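Local coordinates for protein probable aromatic acid decarboxylase (Aquifex aeolicus, PDB 2EJB) that probably makes prenylated FMN, the cofactor of UbiD decarboxylases, by joining a dimethylallyl group from dimethylallyl phosphate to the N5 and C6 atoms of the flavin, at residues L6-A11 against V31-S36; S12-G17 against V41-E46; V88-N93 against L121-R126; T94-A99 against L135-K140. All blocks are in the same frame, centred on the assembly; numbering follows the deposited sequence.

Contact 1 (L6-A11 against V31-S36); sequences LCITGA and VDLVIS
Leu-6 to Ile-8 and Val-31 to Ile-35 run side by side as neighbouring parallel strands of the six-stranded sheet of this flavoprotein fold, the two strands of a beta-alpha-beta unit whose crossover is helix 14-26. Their backbones zip together by alternating bonds. Leu-6 N gives to Asp-32 O at 2.9 Å and Leu-6 O accepts from Val-34 N. Ile-8 N then reaches Val-34 O at 2.8 Å, and Ile-8 O takes the amide of Ser-36. Cys-7, turned the other way, spends its polar backbone atoms on Tyr-86 and Val-88 of strand 82-90, which places strand 3-8 inside the sheet. Thr-9 OG1 accepts the amide of Ser-91; its approach to Pro-89 O is too short in the model to be read with confidence.

On the sheet face of Leu-6, Leu-33 and Ile-8, Leu-6 and Leu-33 run alongside each other, CG of Leu-6 4.0 Å from CD1 of Leu-33, and Leu-33 CD1 sits 3.8 Å from Ile-8 CD1. On the other face, Cys-7 SG rests 4.0 Å from Val-34 CG2. The carboxylate of Asp-32 turns away from strand 3-8 to a salt bridge with Arg-62 and hydrogen bonds with His-64 and Tyr-82.

At the C-terminal ends of the strands lie Gly-10, Ala-11 and Ser-36, all predicted to bind FMN. Ser-36 is the N-cap of helix 37-45: OG, between its own N and carbonyl carbon (chi1 74°), receives Ala-39 N and makes a weak 3.4 Å bond to Ile-8 O.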
loop_
_atom_site.group_PDB
_atom_site.type_symbol
_atom_site.label_atom_id
_atom_site.label_comp_id
_atom_site.label_asym_id
_atom_site.label_seq_id
_atom_site.Cartn_x
_atom_site.Cartn_y
_atom_site.Cartn_z
ATOM N N LEU A 6 14.738 9.374 12.410
ATOM C CA LEU A 6 14.251 8.137 11.816
ATOM C C LEU A 6 13.883 7.130 12.891
ATOM O O LEU A 6 14.707 6.771 13.740
ATOM C CB LEU A 6 15.314 7.530 10.888
ATOM C CG LEU A 6 15.030 6.155 10.259
ATOM C CD1 LEU A 6 13.726 6.179 9.457
ATOM C CD2 LEU A 6 16.187 5.776 9.353
ATOM N N CYS A 7 12.632 6.689 12.851
ATOM C CA CYS A 7 12.123 5.711 13.799
ATOM C C CYS A 7 11.744 4.458 13.026
ATOM O O CYS A 7 11.060 4.537 12.001
ATOM C CB CYS A 7 10.887 6.253 14.517
ATOM S SG CYS A 7 11.139 7.823 15.388
ATOM N N ILE A 8 12.186 3.306 13.517
ATOM C CA ILE A 8 11.881 2.036 12.867
ATOM C C ILE A 8 11.058 1.191 13.829
ATOM O O ILE A 8 11.534 0.800 14.894
ATOM C CB ILE A 8 13.181 1.307 12.476
ATOM C CG1 ILE A 8 14.063 2.263 11.666
ATOM C CG2 ILE A 8 12.865 0.058 11.656
ATOM C CD1 ILE A 8 15.364 1.653 11.174
ATOM N N THR A 9 9.809 0.927 13.452
ATOM C CA THR A 9 8.910 0.149 14.292
ATOM C C THR A 9 8.830 -1.312 13.880
ATOM O O THR A 9 9.341 -1.705 12.830
ATOM C CB THR A 9 7.489 0.736 14.279
ATOM O OG1 THR A 9 6.941 0.651 12.955
ATOM C CG2 THR A 9 7.521 2.190 14.718
ATOM N N GLY A 10 8.176 -2.108 14.722
ATOM C CA GLY A 10 8.031 -3.527 14.461
ATOM C C GLY A 10 6.892 -3.853 13.517
ATOM O O GLY A 10 5.750 -4.061 13.938
ATOM N N ALA A 11 7.214 -3.896 12.229
ATOM C CA ALA A 11 6.243 -4.206 11.189
ATOM C C ALA A 11 7.001 -4.863 10.042
ATOM O O ALA A 11 8.183 -4.583 9.840
ATOM C CB ALA A 11 5.557 -2.929 10.707
ATOM N N VAL A 31 21.808 11.582 11.329
ATOM C CA VAL A 31 20.616 10.835 11.682
ATOM C C VAL A 31 20.468 10.419 13.135
ATOM O O VAL A 31 21.364 9.820 13.729
ATOM C CB VAL A 31 20.486 9.571 10.811
ATOM C CG1 VAL A 31 19.194 8.838 11.142
ATOM C CG2 VAL A 31 20.524 9.951 9.341
ATOM N N ASP A 32 19.315 10.762 13.696
ATOM C CA ASP A 32 18.971 10.388 15.057
ATOM C C ASP A 32 18.037 9.201 14.848
ATOM O O ASP A 32 16.955 9.334 14.272
ATOM C CB ASP A 32 18.265 11.544 15.769
ATOM C CG ASP A 32 19.247 12.550 16.350
ATOM O OD1 ASP A 32 20.028 12.163 17.241
ATOM O OD2 ASP A 32 19.243 13.721 15.919
ATOM N N LEU A 33 18.474 8.038 15.308
ATOM C CA LEU A 33 17.725 6.809 15.117
ATOM C C LEU A 33 17.072 6.208 16.348
ATOM O O LEU A 33 17.668 6.143 17.421
ATOM C CB LEU A 33 18.651 5.766 14.493
ATOM C CG LEU A 33 18.095 4.358 14.314
ATOM C CD1 LEU A 33 16.950 4.375 13.306
ATOM C CD2 LEU A 33 19.217 3.447 13.838
ATOM N N VAL A 34 15.834 5.762 16.177
ATOM C CA VAL A 34 15.107 5.116 17.258
ATOM C C VAL A 34 14.670 3.770 16.705
ATOM O O VAL A 34 13.995 3.709 15.676
ATOM C CB VAL A 34 13.837 5.891 17.678
ATOM C CG1 VAL A 34 13.245 5.245 18.919
ATOM C CG2 VAL A 34 14.157 7.350 17.943
ATOM N N ILE A 35 15.064 2.694 17.379
ATOM C CA ILE A 35 14.703 1.352 16.941
ATOM C C ILE A 35 13.910 0.632 18.017
ATOM O O ILE A 35 14.383 0.474 19.143
ATOM C CB ILE A 35 15.950 0.512 16.626
ATOM C CG1 ILE A 35 16.881 1.293 15.701
ATOM C CG2 ILE A 35 15.536 -0.796 15.963
ATOM C CD1 ILE A 35 18.196 0.599 15.427
ATOM N N SER A 36 12.701 0.203 17.669
ATOM C CA SER A 36 11.848 -0.511 18.612
ATOM C C SER A 36 12.383 -1.932 18.791
ATOM O O SER A 36 13.132 -2.427 17.947
ATOM C CB SER A 36 10.407 -0.571 18.094
ATOM O OG SER A 36 10.282 -1.507 17.035
#

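Contact 2 (S12-G17 against V41-E46); sequences SGVIYG and VVLKEE
Val-14 meets the flank of helix 37-45 with both of its methyl groups, near the N-terminus of helix 14-26. Its side chain lies aslant to those of Val-42 and Leu-43. CG1 is anti to the carbonyl carbon (chi1 -78°), which leaves CG2 between the backbone N and the carbonyl carbon, and from there CG2 fits between the two neighbours, 3.5 Å from Val-42 CG1 and only 3.4 Å from Leu-43 CD1, a tight approach for two carbons. CG1 of Val-14 lies 3.8 Å from the same Val-42 CG1. Leu-43 comes in from the solvent side; its CD1 branch makes the nearest approach, with CB also in contact.

Beside this apolar patch, Glu-46 stretches an extended side chain back to the loop before helix 14-26 and grips it with both carboxylate oxygens. OE2 accepts the hydroxyl of Ser-12 OG at 2.8 Å, and OE1 accepts the amide of Gly-13 N at 3.2 Å with a nearly straight N-H (166°). Both oxygens use their syn lone pairs. An alanine in place of Glu-46 would probably leave both the Ser-12 hydroxyl and the Gly-13 amide without these acceptors and hold the loop less firmly to helix 37-45. Phe-155 of the second subunit bonds through its N to Ser-12 OG and packs on Glu-46, which brings the dimer interface to this corner.

With phi at 116°, a CB on Gly-13 would press against the carbonyl O of Ser-12, which calls for glycine. The contact thus joins helix 37-45 to the loop between the first strand and first helix of a Rossmann-like flavoprotein fold, where Gly-10, Ala-11 and Ser-12 are predicted to bind FMN.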
loop_
_atom_site.group_PDB
_atom_site.type_symbol
_atom_site.label_atom_id
_atom_site.label_comp_id
_atom_site.label_asym_id
_atom_site.label_seq_id
_atom_site.Cartn_x
_atom_site.Cartn_y
_atom_site.Cartn_z
ATOM N N SER A 12 6.329 -5.738 9.303
ATOM C CA SER A 12 6.968 -6.418 8.182
ATOM C C SER A 12 7.395 -5.363 7.173
ATOM O O SER A 12 6.580 -4.553 6.724
ATOM C CB SER A 12 5.997 -7.404 7.524
ATOM O OG SER A 12 6.612 -8.084 6.445
ATOM N N GLY A 13 8.676 -5.368 6.834
ATOM C CA GLY A 13 9.192 -4.400 5.886
ATOM C C GLY A 13 10.206 -3.495 6.554
ATOM O O GLY A 13 10.474 -2.389 6.078
ATOM N N VAL A 14 10.770 -3.958 7.665
ATOM C CA VAL A 14 11.764 -3.171 8.380
ATOM C C VAL A 14 12.932 -2.850 7.456
ATOM O O VAL A 14 13.702 -1.925 7.714
ATOM C CB VAL A 14 12.300 -3.915 9.627
ATOM C CG1 VAL A 14 11.300 -3.816 10.763
ATOM C CG2 VAL A 14 12.559 -5.373 9.293
ATOM N N ILE A 15 13.047 -3.612 6.371
ATOM C CA ILE A 15 14.119 -3.417 5.400
ATOM C C ILE A 15 14.054 -2.024 4.770
ATOM O O ILE A 15 15.088 -1.417 4.488
ATOM C CB ILE A 15 14.061 -4.490 4.283
ATOM C CG1 ILE A 15 15.283 -4.364 3.370
ATOM C CG2 ILE A 15 12.774 -4.352 3.484
ATOM C CD1 ILE A 15 16.590 -4.736 4.043
ATOM N N TYR A 16 12.841 -1.521 4.548
ATOM C CA TYR A 16 12.659 -0.190 3.972
ATOM C C TYR A 16 13.356 0.847 4.850
ATOM O O TYR A 16 13.991 1.777 4.349
ATOM C CB TYR A 16 11.168 0.159 3.878
ATOM C CG TYR A 16 10.409 -0.608 2.813
ATOM C CD1 TYR A 16 10.688 -0.417 1.459
ATOM C CD2 TYR A 16 9.406 -1.509 3.158
ATOM C CE1 TYR A 16 9.985 -1.102 0.476
ATOM C CE2 TYR A 16 8.692 -2.205 2.179
ATOM C CZ TYR A 16 8.989 -1.995 0.843
ATOM O OH TYR A 16 8.298 -2.681 -0.125
ATOM N N GLY A 17 13.233 0.675 6.162
ATOM C CA GLY A 17 13.849 1.606 7.095
ATOM C C GLY A 17 15.364 1.529 7.114
ATOM O O GLY A 17 16.051 2.526 7.350
ATOM N N VAL A 41 13.670 -7.840 16.315
ATOM C CA VAL A 41 13.320 -9.222 16.009
ATOM C C VAL A 41 12.940 -9.400 14.542
ATOM O O VAL A 41 13.436 -10.305 13.868
ATOM C CB VAL A 41 12.155 -9.707 16.902
ATOM C CG1 VAL A 41 12.566 -9.631 18.364
ATOM C CG2 VAL A 41 10.918 -8.861 16.661
ATOM N N VAL A 42 12.075 -8.518 14.047
ATOM C CA VAL A 42 11.613 -8.568 12.663
ATOM C C VAL A 42 12.731 -8.628 11.622
ATOM O O VAL A 42 12.698 -9.471 10.726
ATOM C CB VAL A 42 10.709 -7.356 12.340
ATOM C CG1 VAL A 42 10.216 -7.434 10.889
ATOM C CG2 VAL A 42 9.529 -7.327 13.291
ATOM N N LEU A 43 13.722 -7.747 11.724
ATOM C CA LEU A 43 14.794 -7.760 10.733
ATOM C C LEU A 43 15.557 -9.078 10.745
ATOM O O LEU A 43 16.220 -9.435 9.766
ATOM C CB LEU A 43 15.773 -6.606 10.952
ATOM C CG LEU A 43 16.657 -6.371 9.716
ATOM C CD1 LEU A 43 15.806 -5.883 8.555
ATOM C CD2 LEU A 43 17.744 -5.362 10.033
ATOM N N LYS A 44 15.467 -9.797 11.858
ATOM C CA LYS A 44 16.139 -11.086 11.980
ATOM C C LYS A 44 15.257 -12.134 11.317
ATOM O O LYS A 44 15.656 -12.770 10.340
ATOM C CB LYS A 44 16.345 -11.466 13.450
ATOM C CG LYS A 44 17.276 -10.557 14.240
ATOM C CD LYS A 44 17.435 -11.093 15.658
ATOM C CE LYS A 44 18.383 -10.246 16.491
ATOM N NZ LYS A 44 18.515 -10.812 17.864
ATOM N N GLU A 45 14.053 -12.301 11.856
ATOM C CA GLU A 45 13.099 -13.267 11.328
ATOM C C GLU A 45 12.735 -12.989 9.872
ATOM O O GLU A 45 12.022 -13.777 9.252
ATOM C CB GLU A 45 12.011 -13.447 12.403
ATOM C CG GLU A 45 12.160 -14.128 13.765
ATOM C CD GLU A 45 11.011 -14.310 14.729
ATOM O OE1 GLU A 45 9.924 -13.753 14.588
ATOM O OE2 GLU A 45 11.385 -14.784 15.793
ATOM N N GLU A 46 13.214 -11.872 9.330
ATOM C CA GLU A 46 12.935 -11.528 7.938
ATOM C C GLU A 46 14.228 -11.431 7.131
ATOM O O GLU A 46 14.209 -11.481 5.902
ATOM C CB GLU A 46 12.179 -10.197 7.832
ATOM C CG GLU A 46 10.816 -10.172 8.510
ATOM C CD GLU A 46 9.911 -9.078 7.960
ATOM O OE1 GLU A 46 10.367 -7.919 7.839
ATOM O OE2 GLU A 46 8.739 -9.379 7.654
#

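Contact 3 (V88-N93 against L121-R126); sequences VPCSTN and LVLLVR
Cys-90 and Leu-124 join the end of strand 82-90 to strand 121-125, its parallel neighbour in the central sheet of the flavoprotein fold. One backbone bond links them here, from Cys-90 N to Leu-124 O at 2.8 Å. Its N-H is nearly straight (173°), although the donor is tilted 25° from the carbonyl plane. A cis peptide bond before Pro-89 turns the chain just ahead of this point.

The side chain of Cys-90 leaves its backbone across strand 121-125, over Leu-123. CB lies 3.7 Å from Leu-124 O and 4.0 Å from Leu-123 CG. SG, anti to the backbone N (chi1 178°), then comes to 3.7 Å from the same CG and to 4.2 Å from Leu-123 CD2.

Beyond Cys-90 the chain enters helix 92-100, whose N-cap is Ser-91, its OG receiving Thr-94 N. Ser-91 to Asn-93 and Arg-126 are predicted to bind FMN, and Arg-126 NH2 also hydrogen-bonds Ser-152 O of the second subunit. On the side of helices 14-26 and 162-176, Val-88 and Leu-124 meet obliquely, with Val-88 CG1 3.7 Å from Leu-124 CD2.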
loop_
_atom_site.group_PDB
_atom_site.type_symbol
_atom_site.label_atom_id
_atom_site.label_comp_id
_atom_site.label_asym_id
_atom_site.label_seq_id
_atom_site.Cartn_x
_atom_site.Cartn_y
_atom_site.Cartn_z
ATOM N N VAL A 88 9.634 4.697 9.515
ATOM C CA VAL A 88 9.724 3.690 8.468
ATOM C C VAL A 88 10.384 2.388 8.929
ATOM O O VAL A 88 11.576 2.360 9.237
ATOM C CB VAL A 88 10.546 4.243 7.276
ATOM C CG1 VAL A 88 10.634 3.204 6.170
ATOM C CG2 VAL A 88 9.925 5.546 6.768
ATOM N N PRO A 89 9.605 1.299 9.008
ATOM C CA PRO A 89 8.178 1.282 8.679
ATOM C C PRO A 89 7.369 1.663 9.912
ATOM O O PRO A 89 7.862 1.571 11.032
ATOM C CB PRO A 89 7.939 -0.165 8.268
ATOM C CG PRO A 89 8.837 -0.908 9.209
ATOM C CD PRO A 89 10.117 -0.074 9.186
ATOM N N CYS A 90 6.129 2.086 9.696
ATOM C CA CYS A 90 5.242 2.471 10.782
ATOM C C CYS A 90 4.159 1.406 10.951
ATOM O O CYS A 90 3.266 1.289 10.114
ATOM C CB CYS A 90 4.594 3.824 10.472
ATOM S SG CYS A 90 3.427 4.400 11.734
ATOM N N SER A 91 4.242 0.636 12.036
ATOM C CA SER A 91 3.273 -0.419 12.315
ATOM C C SER A 91 1.892 0.195 12.505
ATOM O O SER A 91 1.775 1.390 12.782
ATOM C CB SER A 91 3.671 -1.191 13.582
ATOM O OG SER A 91 3.597 -0.366 14.736
ATOM N N THR A 92 0.849 -0.621 12.357
ATOM C CA THR A 92 -0.514 -0.138 12.518
ATOM C C THR A 92 -0.718 0.368 13.934
ATOM O O THR A 92 -1.485 1.309 14.166
ATOM C CB THR A 92 -1.559 -1.244 12.204
ATOM O OG1 THR A 92 -1.277 -2.420 12.977
ATOM C CG2 THR A 92 -1.525 -1.591 10.721
ATOM N N ASN A 93 -0.012 -0.247 14.879
ATOM C CA ASN A 93 -0.107 0.152 16.278
ATOM C C ASN A 93 0.468 1.555 16.477
ATOM O O ASN A 93 -0.153 2.406 17.114
ATOM C CB ASN A 93 0.626 -0.864 17.171
ATOM C CG ASN A 93 0.751 -0.396 18.615
ATOM O OD1 ASN A 93 1.821 0.020 19.052
ATOM N ND2 ASN A 93 -0.344 -0.455 19.354
ATOM N N LEU A 121 6.325 15.100 9.180
ATOM C CA LEU A 121 6.204 13.736 9.694
ATOM C C LEU A 121 5.820 12.814 8.538
ATOM O O LEU A 121 4.789 13.015 7.888
ATOM C CB LEU A 121 5.133 13.671 10.786
ATOM C CG LEU A 121 4.846 12.272 11.351
ATOM C CD1 LEU A 121 6.086 11.725 12.074
ATOM C CD2 LEU A 121 3.665 12.340 12.297
ATOM N N VAL A 122 6.645 11.801 8.285
ATOM C CA VAL A 122 6.388 10.873 7.186
ATOM C C VAL A 122 6.298 9.424 7.670
ATOM O O VAL A 122 7.211 8.918 8.321
ATOM C CB VAL A 122 7.493 10.988 6.116
ATOM C CG1 VAL A 122 7.097 10.226 4.866
ATOM C CG2 VAL A 122 7.748 12.457 5.788
ATOM N N LEU A 123 5.197 8.760 7.336
ATOM C CA LEU A 123 4.973 7.372 7.745
ATOM C C LEU A 123 4.873 6.420 6.554
ATOM O O LEU A 123 4.267 6.750 5.530
ATOM C CB LEU A 123 3.683 7.276 8.571
ATOM C CG LEU A 123 3.611 7.691 10.050
ATOM C CD1 LEU A 123 4.613 8.771 10.386
ATOM C CD2 LEU A 123 2.177 8.131 10.371
ATOM N N LEU A 124 5.487 5.245 6.684
ATOM C CA LEU A 124 5.417 4.242 5.628
ATOM C C LEU A 124 4.574 3.126 6.203
ATOM O O LEU A 124 5.019 2.404 7.093
ATOM C CB LEU A 124 6.802 3.694 5.241
ATOM C CG LEU A 124 6.711 2.738 4.037
ATOM C CD1 LEU A 124 6.479 3.561 2.780
ATOM C CD2 LEU A 124 7.988 1.913 3.894
ATOM N N VAL A 125 3.346 2.998 5.715
ATOM C CA VAL A 125 2.442 1.970 6.210
ATOM C C VAL A 125 2.445 0.743 5.310
ATOM O O VAL A 125 2.425 0.846 4.085
ATOM C CB VAL A 125 1.003 2.514 6.335
ATOM C CG1 VAL A 125 0.079 1.409 6.821
ATOM C CG2 VAL A 125 0.978 3.695 7.314
ATOM N N ARG A 126 2.474 -0.420 5.945
ATOM C CA ARG A 126 2.503 -1.690 5.243
ATOM C C ARG A 126 1.500 -2.617 5.921
ATOM O O ARG A 126 1.801 -3.241 6.937
ATOM C CB ARG A 126 3.924 -2.261 5.312
ATOM C CG ARG A 126 4.211 -3.478 4.446
ATOM C CD ARG A 126 3.645 -4.738 5.062
ATOM N NE ARG A 126 2.585 -5.294 4.239
ATOM C CZ ARG A 126 1.720 -6.207 4.656
ATOM N NH1 ARG A 126 1.785 -6.669 5.899
ATOM N NH2 ARG A 126 0.787 -6.652 3.828
#

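Contact 4 (T94-A99 against L135-K140); sequences TLSCIA and LENMLK
Helices 92-100 and 132-143 pack together on one side of the parallel sheet; the axes of segments 94-99 and 135-140 come within 9.2 Å of each other, at 50°. Asn-137 takes the middle of the contact. Its CB touches Leu-95 CG at 3.6 Å, and its CG, anti to the carbonyl carbon (chi1 -77°), directs the amide between Ser-96 and Ala-99. OD1 lies 3.5 Å from both CA and CB of Ser-96, while ND2 is 3.8 Å from Ala-99 CB.

Leu-95 also meets Met-138 at about a right angle, CD2 against Met-138 CG at 3.8 Å, and touches Cys-90 and Ile-141. An alanine in place of Leu-95 would probably open a gap beside Asn-137 CB and Met-138 CG and weaken the hold between the helices. At the solvent-exposed edge of the contact, the aliphatic part of Lys-140 runs past the carbonyl of Ala-99, CD 3.8 Å from its O.

The outer flank of helix 132-143 faces the second subunit, where Glu-136 forms a salt bridge with Arg-143 of that chain. The Asn-137 amide is laid against carbon atoms, so between these two segments van der Waals fit, not hydrogen bonding, probably carries the contact.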
loop_
_atom_site.group_PDB
_atom_site.type_symbol
_atom_site.label_atom_id
_atom_site.label_comp_id
_atom_site.label_asym_id
_atom_site.label_seq_id
_atom_site.Cartn_x
_atom_site.Cartn_y
_atom_site.Cartn_z
ATOM N N THR A 94 1.652 1.795 15.927
ATOM C CA THR A 94 2.293 3.103 16.041
ATOM C C THR A 94 1.451 4.152 15.327
ATOM O O THR A 94 1.309 5.277 15.805
ATOM C CB THR A 94 3.712 3.074 15.442
ATOM O OG1 THR A 94 4.565 2.329 16.314
ATOM C CG2 THR A 94 4.269 4.484 15.274
ATOM N N LEU A 95 0.893 3.775 14.180
ATOM C CA LEU A 95 0.047 4.683 13.418
ATOM C C LEU A 95 -1.101 5.143 14.302
ATOM O O LEU A 95 -1.419 6.332 14.366
ATOM C CB LEU A 95 -0.520 3.980 12.181
ATOM C CG LEU A 95 -1.709 4.680 11.511
ATOM C CD1 LEU A 95 -1.292 6.070 11.012
ATOM C CD2 LEU A 95 -2.233 3.821 10.366
ATOM N N SER A 96 -1.713 4.186 14.991
ATOM C CA SER A 96 -2.838 4.469 15.869
ATOM C C SER A 96 -2.401 5.327 17.050
ATOM O O SER A 96 -3.014 6.353 17.341
ATOM C CB SER A 96 -3.459 3.159 16.365
ATOM O OG SER A 96 -4.573 3.408 17.205
ATOM N N CYS A 97 -1.336 4.917 17.724
ATOM C CA CYS A 97 -0.846 5.681 18.861
ATOM C C CYS A 97 -0.615 7.154 18.526
ATOM O O CYS A 97 -1.055 8.037 19.265
ATOM C CB CYS A 97 0.431 5.041 19.413
ATOM S SG CYS A 97 0.100 3.463 20.267
ATOM N N ILE A 98 0.046 7.419 17.404
ATOM C CA ILE A 98 0.326 8.790 16.992
ATOM C C ILE A 98 -0.953 9.538 16.608
ATOM O O ILE A 98 -1.144 10.686 17.007
ATOM C CB ILE A 98 1.343 8.811 15.818
ATOM C CG1 ILE A 98 2.691 8.264 16.300
ATOM C CG2 ILE A 98 1.528 10.223 15.294
ATOM C CD1 ILE A 98 3.739 8.123 15.198
ATOM N N ALA A 99 -1.833 8.879 15.857
ATOM C CA ALA A 99 -3.097 9.477 15.436
ATOM C C ALA A 99 -3.988 9.819 16.625
ATOM O O ALA A 99 -4.784 10.750 16.555
ATOM C CB ALA A 99 -3.841 8.530 14.495
ATOM N N LEU A 135 -7.740 3.230 7.821
ATOM C CA LEU A 135 -8.054 4.345 6.933
ATOM C C LEU A 135 -8.246 5.658 7.669
ATOM O O LEU A 135 -7.738 6.699 7.252
ATOM C CB LEU A 135 -9.322 4.058 6.110
ATOM C CG LEU A 135 -9.277 3.227 4.817
ATOM C CD1 LEU A 135 -7.871 3.235 4.228
ATOM C CD2 LEU A 135 -9.747 1.822 5.082
ATOM N N GLU A 136 -8.994 5.623 8.760
ATOM C CA GLU A 136 -9.241 6.844 9.499
ATOM C C GLU A 136 -7.993 7.368 10.192
ATOM O O GLU A 136 -7.809 8.576 10.305
ATOM C CB GLU A 136 -10.388 6.635 10.493
ATOM C CG GLU A 136 -11.744 6.559 9.793
ATOM C CD GLU A 136 -12.898 6.360 10.750
ATOM O OE1 GLU A 136 -12.997 5.265 11.345
ATOM O OE2 GLU A 136 -13.698 7.308 10.908
ATOM N N ASN A 137 -7.130 6.468 10.652
ATOM C CA ASN A 137 -5.910 6.912 11.314
ATOM C C ASN A 137 -5.021 7.611 10.303
ATOM O O ASN A 137 -4.422 8.641 10.602
ATOM C CB ASN A 137 -5.168 5.725 11.929
ATOM C CG ASN A 137 -5.812 5.243 13.216
ATOM O OD1 ASN A 137 -5.555 4.132 13.673
ATOM N ND2 ASN A 137 -6.643 6.080 13.808
ATOM N N MET A 138 -4.936 7.045 9.103
ATOM C CA MET A 138 -4.115 7.640 8.060
ATOM C C MET A 138 -4.699 8.978 7.637
ATOM O O MET A 138 -3.963 9.909 7.334
ATOM C CB MET A 138 -4.008 6.702 6.851
ATOM C CG MET A 138 -3.168 5.452 7.116
ATOM S SD MET A 138 -2.866 4.433 5.645
ATOM C CE MET A 138 -4.379 3.527 5.563
ATOM N N LEU A 139 -6.026 9.069 7.633
ATOM C CA LEU A 139 -6.711 10.297 7.245
ATOM C C LEU A 139 -6.441 11.391 8.264
ATOM O O LEU A 139 -6.218 12.549 7.906
ATOM C CB LEU A 139 -8.220 10.063 7.165
ATOM C CG LEU A 139 -8.930 10.361 5.846
ATOM C CD1 LEU A 139 -10.429 10.288 6.085
ATOM C CD2 LEU A 139 -8.544 11.736 5.318
ATOM N N LYS A 140 -6.482 11.025 9.541
ATOM C CA LYS A 140 -6.224 11.993 10.594
ATOM C C LYS A 140 -4.785 12.497 10.485
ATOM O O LYS A 140 -4.545 13.700 10.575
ATOM C CB LYS A 140 -6.474 11.381 11.976
ATOM C CG LYS A 140 -6.164 12.341 13.112
ATOM C CD LYS A 140 -7.271 12.428 14.146
ATOM C CE LYS A 140 -7.027 13.602 15.103
ATOM N NZ LYS A 140 -7.980 13.629 16.253
#

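In the fold
Along the chain, contacts 1 and 2 interlock, their segments alternating, and close before contacts 3 and 4, which interlock likewise. Contacts 1 and 3 share the parallel sheet through neighbouring strands 3-8 and 82-90, with centres about 10 Å apart, and touch where Thr-9 meets Pro-89 and Ser-91. Centre to centre, contact 2 lies about 11 Å from contact 1, on helices 14-26 and 37-45, and contact 4 about 9 Å from contact 3, sharing helix 92-100 with it. Contacts 2 and 4, farthest apart at about 21 Å between centres, both reach the second subunit. Loops at the C-terminal strand ends and the start of helix 92-100 carry the predicted FMN-binding residues of all four contacts.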